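Local structure of aspartate aminotransferase (Thermotoga maritima, 1O4S) at residues Q112-A117 with P133-Y138; M119-P124 with Y209-E214; V106-K111 with K270-T275. The protein catalyses the pyridoxal-phosphate-dependent, reversible transfer of an amino group from L-aspartate to 2-oxoglutarate, giving oxaloacetate and L-glutamate, and works as a homodimer. All blocks are in the same frame, centred on the assembly; numbering follows the deposited sequence.

Helix 109-121 runs through all three contacts: its start belongs to contact 3, its middle to contact 1 and its last turn to contact 2. Each contact also sends at least one residue to the same pyridoxal phosphate. Contact 3 gives two backbone N-H groups to the phosphate, contact 1 covers a face of the pyridine ring, and contact 2 brings a carboxylate to the ring nitrogen. Contacts 1 and 2, with centres about 9 Å apart, meet where Tyr138 OH lies 2.5 Å from Asp213 OD2, a probable hydrogen bond. Contacts 1 and 3, about 13 Å apart between centres, join through Asn116 ND2 and Gln272 OE1 at 2.8 Å.

Contact 1: residues Q112-A117 with P133-Y138. With PLP (pyridoxal-5'-phosphate), chain M; SO4 (sulfate ion), chain K.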
loop_
_atom_site.group_PDB
_atom_site.type_symbol
_atom_site.label_atom_id
_atom_site.label_comp_id
_atom_site.label_asym_id
_atom_site.label_seq_id
_atom_site.Cartn_x
_atom_site.Cartn_y
_atom_site.Cartn_z
ATOM N N GLN B 112 2.789 -5.107 4.048
ATOM C CA GLN B 112 1.379 -4.825 3.972
ATOM C C GLN B 112 0.551 -6.039 4.389
ATOM O O GLN B 112 -0.528 -5.859 4.926
ATOM C CB GLN B 112 0.982 -4.313 2.567
ATOM C CG GLN B 112 -0.470 -3.756 2.527
ATOM C CD GLN B 112 -0.995 -3.397 1.132
ATOM O OE1 GLN B 112 -0.501 -3.881 0.103
ATOM N NE2 GLN B 112 -2.009 -2.537 1.105
ATOM N N ALA B 113 1.037 -7.267 4.210
ATOM C CA ALA B 113 0.307 -8.409 4.735
ATOM C C ALA B 113 0.197 -8.287 6.239
ATOM O O ALA B 113 -0.884 -8.524 6.802
ATOM C CB ALA B 113 0.933 -9.691 4.363
ATOM N N LEU B 114 1.288 -7.887 6.895
ATOM C CA LEU B 114 1.295 -7.687 8.337
ATOM C C LEU B 114 0.311 -6.569 8.732
ATOM O O LEU B 114 -0.517 -6.742 9.590
ATOM C CB LEU B 114 2.719 -7.376 8.824
ATOM C CG LEU B 114 3.739 -8.549 8.787
ATOM C CD1 LEU B 114 5.236 -8.147 8.526
ATOM C CD2 LEU B 114 3.637 -9.402 10.109
ATOM N N PHE B 115 0.409 -5.413 8.090
ATOM C CA PHE B 115 -0.452 -4.304 8.416
ATOM C C PHE B 115 -1.937 -4.668 8.261
ATOM O O PHE B 115 -2.761 -4.372 9.142
ATOM C CB PHE B 115 -0.110 -3.101 7.545
ATOM C CG PHE B 115 -0.978 -1.921 7.810
ATOM C CD1 PHE B 115 -1.865 -1.463 6.854
ATOM C CD2 PHE B 115 -0.920 -1.265 9.032
ATOM C CE1 PHE B 115 -2.711 -0.374 7.112
ATOM C CE2 PHE B 115 -1.778 -0.182 9.289
ATOM C CZ PHE B 115 -2.653 0.266 8.309
ATOM N N ASN B 116 -2.256 -5.316 7.147
ATOM C CA ASN B 116 -3.620 -5.784 6.875
ATOM C C ASN B 116 -4.146 -6.750 7.937
ATOM O O ASN B 116 -5.318 -6.677 8.282
ATOM C CB ASN B 116 -3.755 -6.462 5.512
ATOM C CG ASN B 116 -3.614 -5.514 4.329
ATOM O OD1 ASN B 116 -3.599 -4.281 4.456
ATOM N ND2 ASN B 116 -3.531 -6.112 3.151
ATOM N N ALA B 117 -3.280 -7.630 8.449
ATOM C CA ALA B 117 -3.626 -8.553 9.543
ATOM C C ALA B 117 -4.032 -7.806 10.814
ATOM O O ALA B 117 -5.072 -8.095 11.440
ATOM C CB ALA B 117 -2.454 -9.520 9.839
ATOM N N PRO B 133 14.551 -9.425 20.953
ATOM C CA PRO B 133 14.741 -8.375 19.914
ATOM C C PRO B 133 13.702 -8.405 18.791
ATOM O O PRO B 133 13.369 -9.473 18.300
ATOM C CB PRO B 133 16.153 -8.656 19.363
ATOM C CG PRO B 133 16.865 -9.351 20.502
ATOM C CD PRO B 133 15.795 -10.163 21.220
ATOM N N VAL B 134 13.183 -7.246 18.405
ATOM C CA VAL B 134 12.014 -7.208 17.516
ATOM C C VAL B 134 12.237 -6.304 16.310
ATOM O O VAL B 134 12.762 -5.221 16.444
ATOM C CB VAL B 134 10.739 -6.788 18.289
ATOM C CG1 VAL B 134 10.805 -5.330 18.713
ATOM C CG2 VAL B 134 9.454 -7.060 17.475
ATOM N N TRP B 135 11.830 -6.771 15.127
ATOM C CA TRP B 135 11.915 -5.969 13.903
ATOM C C TRP B 135 11.184 -4.611 14.052
ATOM O O TRP B 135 10.146 -4.495 14.707
ATOM C CB TRP B 135 11.350 -6.754 12.710
ATOM C CG TRP B 135 11.494 -6.061 11.402
ATOM C CD1 TRP B 135 12.640 -5.495 10.878
ATOM C CD2 TRP B 135 10.474 -5.873 10.416
ATOM N NE1 TRP B 135 12.373 -4.965 9.638
ATOM C CE2 TRP B 135 11.058 -5.191 9.323
ATOM C CE3 TRP B 135 9.120 -6.213 10.337
ATOM C CZ2 TRP B 135 10.331 -4.844 8.167
ATOM C CZ3 TRP B 135 8.382 -5.853 9.151
ATOM C CH2 TRP B 135 9.000 -5.193 8.102
ATOM N N VAL B 136 11.744 -3.600 13.408
ATOM C CA VAL B 136 11.343 -2.219 13.634
ATOM C C VAL B 136 9.935 -1.806 13.221
ATOM O O VAL B 136 9.478 -0.754 13.655
ATOM C CB VAL B 136 12.346 -1.237 12.993
ATOM C CG1 VAL B 136 13.695 -1.370 13.654
ATOM C CG2 VAL B 136 12.470 -1.468 11.478
ATOM N N SER B 137 9.235 -2.602 12.422
ATOM C CA SER B 137 7.986 -2.115 11.823
ATOM C C SER B 137 6.725 -2.630 12.490
ATOM O O SER B 137 5.647 -2.058 12.342
ATOM C CB SER B 137 7.950 -2.447 10.313
ATOM O OG SER B 137 8.381 -1.323 9.541
ATOM N N TYR B 138 6.854 -3.713 13.242
ATOM C CA TYR B 138 5.696 -4.357 13.828
ATOM C C TYR B 138 4.906 -3.421 14.761
ATOM O O TYR B 138 3.658 -3.351 14.706
ATOM C CB TYR B 138 6.134 -5.594 14.622
ATOM C CG TYR B 138 6.713 -6.755 13.842
ATOM C CD1 TYR B 138 6.194 -7.141 12.602
ATOM C CD2 TYR B 138 7.759 -7.508 14.378
ATOM C CE1 TYR B 138 6.708 -8.234 11.936
ATOM C CE2 TYR B 138 8.282 -8.586 13.719
ATOM C CZ TYR B 138 7.749 -8.968 12.507
ATOM O OH TYR B 138 8.276 -10.068 11.864
HETATM N N1 PLP M . 9.509 -9.139 8.251
HETATM C C2 PLP M . 10.859 -9.013 8.515
HETATM C C2A PLP M . 11.280 -9.338 9.918
HETATM C C3 PLP M . 11.756 -8.572 7.528
HETATM O O3 PLP M . 12.951 -8.476 7.779
HETATM C C4 PLP M . 11.294 -8.306 6.229
HETATM C C4A PLP M . 12.283 -7.847 5.136
HETATM C C5 PLP M . 9.905 -8.472 6.004
HETATM C C6 PLP M . 9.044 -8.878 7.021
HETATM C C5A PLP M . 9.188 -8.243 4.691
HETATM O O4P PLP M . 9.434 -7.151 3.822
HETATM P P PLP M . 8.703 -7.012 2.404
HETATM O O1P PLP M . 9.808 -6.459 1.582
HETATM O O2P PLP M . 8.196 -8.322 1.964
HETATM O O3P PLP M . 7.681 -6.002 2.754
HETATM S S SO4 K . 15.569 -3.873 8.384
HETATM O O1 SO4 K . 15.669 -5.316 8.651
HETATM O O2 SO4 K . 15.070 -3.251 9.616
HETATM O O3 SO4 K . 16.830 -3.237 7.935
HETATM O O4 SO4 K . 14.638 -3.713 7.281
#
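The cofactor pocket of a fold-type I aminotransferase brings Leu114 of helix 109-121 against Trp135, in the loop after strand 127-132, and Tyr138, which begins helix 138-144. Leu114 CD1 does most of the touching, 3.7 Å from Tyr138 CE1 and 3.9 Å from Trp135 CZ3. It comes up at the edge of the tyrosine ring, near the ring plane, and meets the indole obliquely; CD2 adds a second touch on Tyr138 CE1. The contact is buried and wholly apolar across the two segments. A type I beta turn from Trp135 to Tyr138 brings the two aromatic side chains together, with Trp135 CE3 over the rim of one face of the tyrosine.

Trp135 has CG anti to its backbone N (chi1 -175°), which swings the indole flat against the cofactor. The pyridine ring lies over one indole face, with PLP C2 3.6 Å above its plane and over its centre, while Ser137 CB covers the rim of the opposite face. At the indole edge, NE1 makes weak hydrogen bonds to a sulfate ion, 3.2 Å to SO4 O2 and 3.5 Å to SO4 O4, the second much the straighter at 168°. Asn185 and Arg365 also bind this sulfate. By similarity, both residues and Trp135 bind L-aspartate, so the ion, probably from the crystallisation liquor, is consistent with occupation of a substrate carboxylate position. The tyrosine hydroxyl is hydrogen-bonded to Asp213 OD2, and this same OH approaches the cofactor methyl, with Tyr138 OH 3.7 Å from PLP C2A.

Contact 2: residues M119-P124 with Y209-E214; sequences MALLDP and YIISDE. With PLP (pyridoxal-5'-phosphate), chain M.
The last turn of helix 109-121 lies against the beginning of strand 209-213, with Leu121 and Tyr209 the nearest pair of CA atoms at 8.6 Å, and Leu122 is the first residue to leave helical geometry. In this fold-type I domain the strand is an inner member of the seven-stranded mixed sheet, between strands 238-243 and 175-180, and the helix end covers part of one sheet face.

Leu121 carries the contact by laying both methyls over one face of the Tyr209 ring. CD1 makes a CH-pi contact, 4.1 Å from the ring centroid and 25° off its normal, and CD2 reaches farther along the ring to Tyr209 CE2 at 3.8 Å. Tyr209 has CG anti to its carbonyl carbon (chi1 -73°), which brings the ring to the helix side, and chi2 of -83° turns its face to the leucine. Ile211, two residues along the strand, also faces the helix, with a looser touch of its CD1 on Leu121 CD1 at 4.4 Å. Val239 of the neighbouring strand packs on both Leu121 and Ile211.

Farther along, the strand enters the active site and supplies a carboxylate that probably favours a protonated pyridine nitrogen: Asp213 OD2 stands 2.6 Å from PLP N1.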
loop_
_atom_site.group_PDB
_atom_site.type_symbol
_atom_site.label_atom_id
_atom_site.label_comp_id
_atom_site.label_asym_id
_atom_site.label_seq_id
_atom_site.Cartn_x
_atom_site.Cartn_y
_atom_site.Cartn_z
ATOM N N MET B 119 -4.979 -4.640 11.018
ATOM C CA MET B 119 -6.180 -3.852 10.754
ATOM C C MET B 119 -7.439 -4.769 10.729
ATOM O O MET B 119 -8.546 -4.356 11.132
ATOM C CB MET B 119 -6.056 -3.136 9.401
ATOM C CG MET B 119 -5.083 -2.011 9.330
ATOM S SD MET B 119 -5.578 -0.585 10.355
ATOM C CE MET B 119 -6.845 0.111 9.395
ATOM N N ALA B 120 -7.258 -6.006 10.275
ATOM C CA ALA B 120 -8.369 -6.924 10.123
ATOM C C ALA B 120 -8.759 -7.569 11.421
ATOM O O ALA B 120 -9.917 -7.875 11.611
ATOM C CB ALA B 120 -8.065 -7.967 9.097
ATOM N N LEU B 121 -7.816 -7.719 12.335
ATOM C CA LEU B 121 -8.036 -8.483 13.541
ATOM C C LEU B 121 -8.109 -7.652 14.807
ATOM O O LEU B 121 -8.611 -8.141 15.814
ATOM C CB LEU B 121 -6.910 -9.508 13.733
ATOM C CG LEU B 121 -6.729 -10.555 12.657
ATOM C CD1 LEU B 121 -5.615 -11.489 13.078
ATOM C CD2 LEU B 121 -8.034 -11.291 12.404
ATOM N N LEU B 122 -7.560 -6.449 14.800
ATOM C CA LEU B 122 -7.462 -5.658 16.017
ATOM C C LEU B 122 -8.566 -4.611 16.108
ATOM O O LEU B 122 -8.724 -3.777 15.222
ATOM C CB LEU B 122 -6.125 -4.942 16.106
ATOM C CG LEU B 122 -4.836 -5.749 16.125
ATOM C CD1 LEU B 122 -3.666 -4.806 16.468
ATOM C CD2 LEU B 122 -4.901 -6.945 17.114
ATOM N N ASP B 123 -9.348 -4.689 17.178
ATOM C CA ASP B 123 -10.167 -3.565 17.636
ATOM C C ASP B 123 -9.308 -2.664 18.527
ATOM O O ASP B 123 -8.316 -3.098 19.105
ATOM C CB ASP B 123 -11.377 -4.061 18.433
ATOM C CG ASP B 123 -12.366 -4.799 17.583
ATOM O OD1 ASP B 123 -12.746 -4.225 16.542
ATOM O OD2 ASP B 123 -12.808 -5.941 17.878
ATOM N N PRO B 124 -9.701 -1.406 18.649
ATOM C CA PRO B 124 -8.984 -0.453 19.500
ATOM C C PRO B 124 -8.737 -0.950 20.915
ATOM O O PRO B 124 -9.652 -1.434 21.575
ATOM C CB PRO B 124 -9.912 0.761 19.513
ATOM C CG PRO B 124 -10.602 0.695 18.179
ATOM C CD PRO B 124 -10.851 -0.772 17.973
ATOM N N TYR B 209 -5.134 -15.379 17.897
ATOM C CA TYR B 209 -4.516 -15.694 16.608
ATOM C C TYR B 209 -3.021 -15.736 16.724
ATOM O O TYR B 209 -2.422 -14.964 17.490
ATOM C CB TYR B 209 -4.847 -14.639 15.561
ATOM C CG TYR B 209 -6.255 -14.696 15.069
ATOM C CD1 TYR B 209 -6.620 -15.588 14.076
ATOM C CD2 TYR B 209 -7.233 -13.839 15.588
ATOM C CE1 TYR B 209 -7.923 -15.650 13.623
ATOM C CE2 TYR B 209 -8.553 -13.874 15.125
ATOM C CZ TYR B 209 -8.890 -14.788 14.144
ATOM O OH TYR B 209 -10.195 -14.860 13.678
ATOM N N ILE B 210 -2.413 -16.640 15.964
ATOM C CA ILE B 210 -0.966 -16.651 15.823
ATOM C C ILE B 210 -0.676 -16.065 14.456
ATOM O O ILE B 210 -1.124 -16.602 13.453
ATOM C CB ILE B 210 -0.376 -18.068 15.927
ATOM C CG1 ILE B 210 -0.616 -18.650 17.329
ATOM C CG2 ILE B 210 1.138 -18.028 15.599
ATOM C CD1 ILE B 210 -0.185 -20.074 17.449
ATOM N N ILE B 211 0.049 -14.952 14.450
ATOM C CA ILE B 211 0.517 -14.309 13.234
ATOM C C ILE B 211 1.983 -14.668 13.070
ATOM O O ILE B 211 2.807 -14.335 13.916
ATOM C CB ILE B 211 0.349 -12.798 13.316
ATOM C CG1 ILE B 211 -1.127 -12.424 13.570
ATOM C CG2 ILE B 211 0.876 -12.166 12.043
ATOM C CD1 ILE B 211 -1.340 -10.960 13.910
ATOM N N SER B 212 2.307 -15.347 11.972
ATOM C CA SER B 212 3.646 -15.877 11.752
ATOM C C SER B 212 4.291 -15.308 10.507
ATOM O O SER B 212 3.836 -15.566 9.402
ATOM C CB SER B 212 3.628 -17.400 11.653
ATOM O OG SER B 212 4.953 -17.861 11.739
ATOM N N ASP B 213 5.347 -14.536 10.721
ATOM C CA ASP B 213 6.096 -13.867 9.676
ATOM C C ASP B 213 7.288 -14.736 9.331
ATOM O O ASP B 213 8.336 -14.676 9.996
ATOM C CB ASP B 213 6.558 -12.508 10.198
ATOM C CG ASP B 213 7.349 -11.705 9.173
ATOM O OD1 ASP B 213 7.661 -12.237 8.064
ATOM O OD2 ASP B 213 7.716 -10.524 9.432
ATOM N N GLU B 214 7.143 -15.491 8.246
ATOM C CA GLU B 214 8.114 -16.489 7.834
ATOM C C GLU B 214 8.861 -16.118 6.542
ATOM O O GLU B 214 9.226 -16.971 5.749
ATOM C CB GLU B 214 7.394 -17.858 7.761
ATOM C CG GLU B 214 7.124 -18.433 9.167
ATOM C CD GLU B 214 6.428 -19.800 9.218
ATOM O OE1 GLU B 214 6.688 -20.705 8.360
ATOM O OE2 GLU B 214 5.618 -19.992 10.173
HETATM N N1 PLP M . 9.509 -9.139 8.251
HETATM C C2 PLP M . 10.859 -9.013 8.515
HETATM C C2A PLP M . 11.280 -9.338 9.918
HETATM C C3 PLP M . 11.756 -8.572 7.528
HETATM O O3 PLP M . 12.951 -8.476 7.779
HETATM C C4 PLP M . 11.294 -8.306 6.229
HETATM C C4A PLP M . 12.283 -7.847 5.136
HETATM C C5 PLP M . 9.905 -8.472 6.004
HETATM C C6 PLP M . 9.044 -8.878 7.021
HETATM C C5A PLP M . 9.188 -8.243 4.691
HETATM O O4P PLP M . 9.434 -7.151 3.822
HETATM P P PLP M . 8.703 -7.012 2.404
HETATM O O1P PLP M . 9.808 -6.459 1.582
HETATM O O2P PLP M . 8.196 -8.322 1.964
HETATM O O3P PLP M . 7.681 -6.002 2.754
#

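Contact 3: residues V106-K111 with K270-T275; sequences VTNGAK and KIQSHT. With PLP (pyridoxal-5'-phosphate), chain M.
Strand 104-107 ends beside the final turns of helix 262-275, with the CA atoms of Thr107 and Gln272 7.2 Å apart; beyond Thr107 the chain turns through Asn108 into helix 109-121.

Gln272 carries the helix side of the contact. Its CG is anti to the backbone N (chi1 -176°) and the chain then bends at chi2 (70°), bringing the amide up against the strand end. The amide carbon CD stands 3.7 Å from Val106 O, and OE1 is 3.5 Å from the methyl CG2 of Thr107; the two side chains cross at about a right angle. The amides of Gln272 and Asn108 approach with their planes 39° apart. Helix 109-121 supplies partners to both: Gln272 OE1 accepts from Asn116 ND2, while Gln272 NE2 and Asn108 ND2 both donate to Gln112 OE1; Gln272 NE2 also bonds to Ser277 O. The buried glutamine thus ties helix 262-275 to helix 109-121 along the edge of the seven-stranded sheet of the fold-type I domain, where strand 104-107 is an outermost strand within the chain.

On the other side of the bend, residues 109-111 form part of the phosphate-binding site. Gly109 has positive phi, and its CA comes within 3.4 Å of PLP O3P. The backbone N-H of Ala110 donates to PLP O2P at 2.8 Å and that of Lys111 to PLP O3P at 3.0 Å, so the phosphate sits at the start of the helix, whose dipole probably helps to hold its charge. Thr107 OG1 braces the bend by donating to Gly109 O at 2.7 Å, from above the carbonyl plane.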
loop_
_atom_site.group_PDB
_atom_site.type_symbol
_atom_site.label_atom_id
_atom_site.label_comp_id
_atom_site.label_asym_id
_atom_site.label_seq_id
_atom_site.Cartn_x
_atom_site.Cartn_y
_atom_site.Cartn_z
ATOM N N VAL B 106 -2.782 -11.328 -1.832
ATOM C CA VAL B 106 -1.514 -10.850 -2.331
ATOM C C VAL B 106 -1.449 -9.368 -1.969
ATOM O O VAL B 106 -2.403 -8.634 -2.180
ATOM C CB VAL B 106 -1.433 -11.075 -3.854
ATOM C CG1 VAL B 106 -0.188 -10.378 -4.444
ATOM C CG2 VAL B 106 -1.451 -12.583 -4.150
ATOM N N THR B 107 -0.308 -8.962 -1.415
ATOM C CA THR B 107 -0.089 -7.662 -0.821
ATOM C C THR B 107 1.240 -7.050 -1.243
ATOM O O THR B 107 2.113 -7.713 -1.800
ATOM C CB THR B 107 -0.047 -7.841 0.731
ATOM O OG1 THR B 107 1.048 -8.715 1.091
ATOM C CG2 THR B 107 -1.333 -8.549 1.302
ATOM N N ASN B 108 1.401 -5.774 -0.965
ATOM C CA ASN B 108 2.630 -5.051 -1.269
ATOM C C ASN B 108 3.689 -5.368 -0.223
ATOM O O ASN B 108 3.834 -4.664 0.782
ATOM C CB ASN B 108 2.367 -3.535 -1.291
ATOM C CG ASN B 108 1.583 -3.088 -2.505
ATOM O OD1 ASN B 108 2.116 -3.094 -3.592
ATOM N ND2 ASN B 108 0.327 -2.654 -2.316
ATOM N N GLY B 109 4.471 -6.372 -0.529
ATOM C CA GLY B 109 5.368 -7.013 0.414
ATOM C C GLY B 109 4.632 -7.735 1.529
ATOM O O GLY B 109 3.397 -7.606 1.719
ATOM N N ALA B 110 5.389 -8.532 2.267
ATOM C CA ALA B 110 4.961 -9.019 3.570
ATOM C C ALA B 110 4.598 -7.868 4.534
ATOM O O ALA B 110 3.806 -8.042 5.439
ATOM C CB ALA B 110 6.074 -9.905 4.202
ATOM N N LYS B 111 5.192 -6.697 4.351
ATOM C CA LYS B 111 4.896 -5.586 5.231
ATOM C C LYS B 111 3.398 -5.209 5.222
ATOM O O LYS B 111 2.813 -5.011 6.278
ATOM C CB LYS B 111 5.769 -4.393 4.925
ATOM C CG LYS B 111 5.694 -3.344 6.001
ATOM C CD LYS B 111 6.550 -2.113 5.699
ATOM C CE LYS B 111 7.811 -2.124 6.493
ATOM N NZ LYS B 111 8.487 -0.780 6.595
ATOM N N LYS B 270 -10.684 -6.940 2.008
ATOM C CA LYS B 270 -11.369 -5.668 2.118
ATOM C C LYS B 270 -10.398 -4.552 2.472
ATOM O O LYS B 270 -10.432 -3.547 1.841
ATOM C CB LYS B 270 -12.492 -5.747 3.156
ATOM C CG LYS B 270 -13.667 -6.579 2.709
ATOM C CD LYS B 270 -14.700 -6.694 3.838
ATOM C CE LYS B 270 -15.806 -7.689 3.484
ATOM N NZ LYS B 270 -16.396 -8.339 4.703
ATOM N N ILE B 271 -9.515 -4.760 3.445
ATOM C CA ILE B 271 -8.483 -3.782 3.763
ATOM C C ILE B 271 -7.651 -3.456 2.498
ATOM O O ILE B 271 -7.440 -2.292 2.175
ATOM C CB ILE B 271 -7.510 -4.255 4.900
ATOM C CG1 ILE B 271 -8.239 -4.719 6.179
ATOM C CG2 ILE B 271 -6.539 -3.106 5.274
ATOM C CD1 ILE B 271 -9.084 -3.671 6.789
ATOM N N GLN B 272 -7.174 -4.505 1.820
ATOM C CA GLN B 272 -6.290 -4.386 0.659
ATOM C C GLN B 272 -6.980 -3.566 -0.388
ATOM O O GLN B 272 -6.413 -2.637 -0.951
ATOM C CB GLN B 272 -5.929 -5.782 0.096
ATOM C CG GLN B 272 -4.922 -5.788 -1.087
ATOM C CD GLN B 272 -3.519 -5.403 -0.694
ATOM O OE1 GLN B 272 -3.108 -5.624 0.425
ATOM N NE2 GLN B 272 -2.769 -4.874 -1.636
ATOM N N SER B 273 -8.251 -3.885 -0.590
ATOM C CA SER B 273 -9.023 -3.296 -1.649
ATOM C C SER B 273 -9.219 -1.773 -1.460
ATOM O O SER B 273 -9.126 -0.997 -2.431
ATOM C CB SER B 273 -10.384 -3.993 -1.733
ATOM O OG SER B 273 -11.191 -3.355 -2.668
ATOM N N HIS B 274 -9.507 -1.348 -0.229
ATOM C CA HIS B 274 -9.831 0.042 0.001
ATOM C C HIS B 274 -8.606 0.915 0.245
ATOM O O HIS B 274 -8.712 2.136 0.145
ATOM C CB HIS B 274 -10.816 0.164 1.155
ATOM C CG HIS B 274 -12.133 -0.480 0.872
ATOM N ND1 HIS B 274 -12.918 -0.097 -0.193
ATOM C CD2 HIS B 274 -12.791 -1.487 1.491
ATOM C CE1 HIS B 274 -14.007 -0.844 -0.223
ATOM N NE2 HIS B 274 -13.943 -1.708 0.777
ATOM N N THR B 275 -7.471 0.294 0.568
ATOM C CA THR B 275 -6.270 1.044 0.929
ATOM C C THR B 275 -5.356 1.318 -0.270
ATOM O O THR B 275 -5.055 2.463 -0.540
ATOM C CB THR B 275 -5.474 0.387 2.079
ATOM O OG1 THR B 275 -5.161 -0.976 1.775
ATOM C CG2 THR B 275 -6.304 0.369 3.392
HETATM N N1 PLP M . 9.509 -9.139 8.251
HETATM C C2 PLP M . 10.859 -9.013 8.515
HETATM C C2A PLP M . 11.280 -9.338 9.918
HETATM C C3 PLP M . 11.756 -8.572 7.528
HETATM O O3 PLP M . 12.951 -8.476 7.779
HETATM C C4 PLP M . 11.294 -8.306 6.229
HETATM C C4A PLP M . 12.283 -7.847 5.136
HETATM C C5 PLP M . 9.905 -8.472 6.004
HETATM C C6 PLP M . 9.044 -8.878 7.021
HETATM C C5A PLP M . 9.188 -8.243 4.691
HETATM O O4P PLP M . 9.434 -7.151 3.822
HETATM P P PLP M . 8.703 -7.012 2.404
HETATM O O1P PLP M . 9.808 -6.459 1.582
HETATM O O2P PLP M . 8.196 -8.322 1.964
HETATM O O3P PLP M . 7.681 -6.002 2.754
#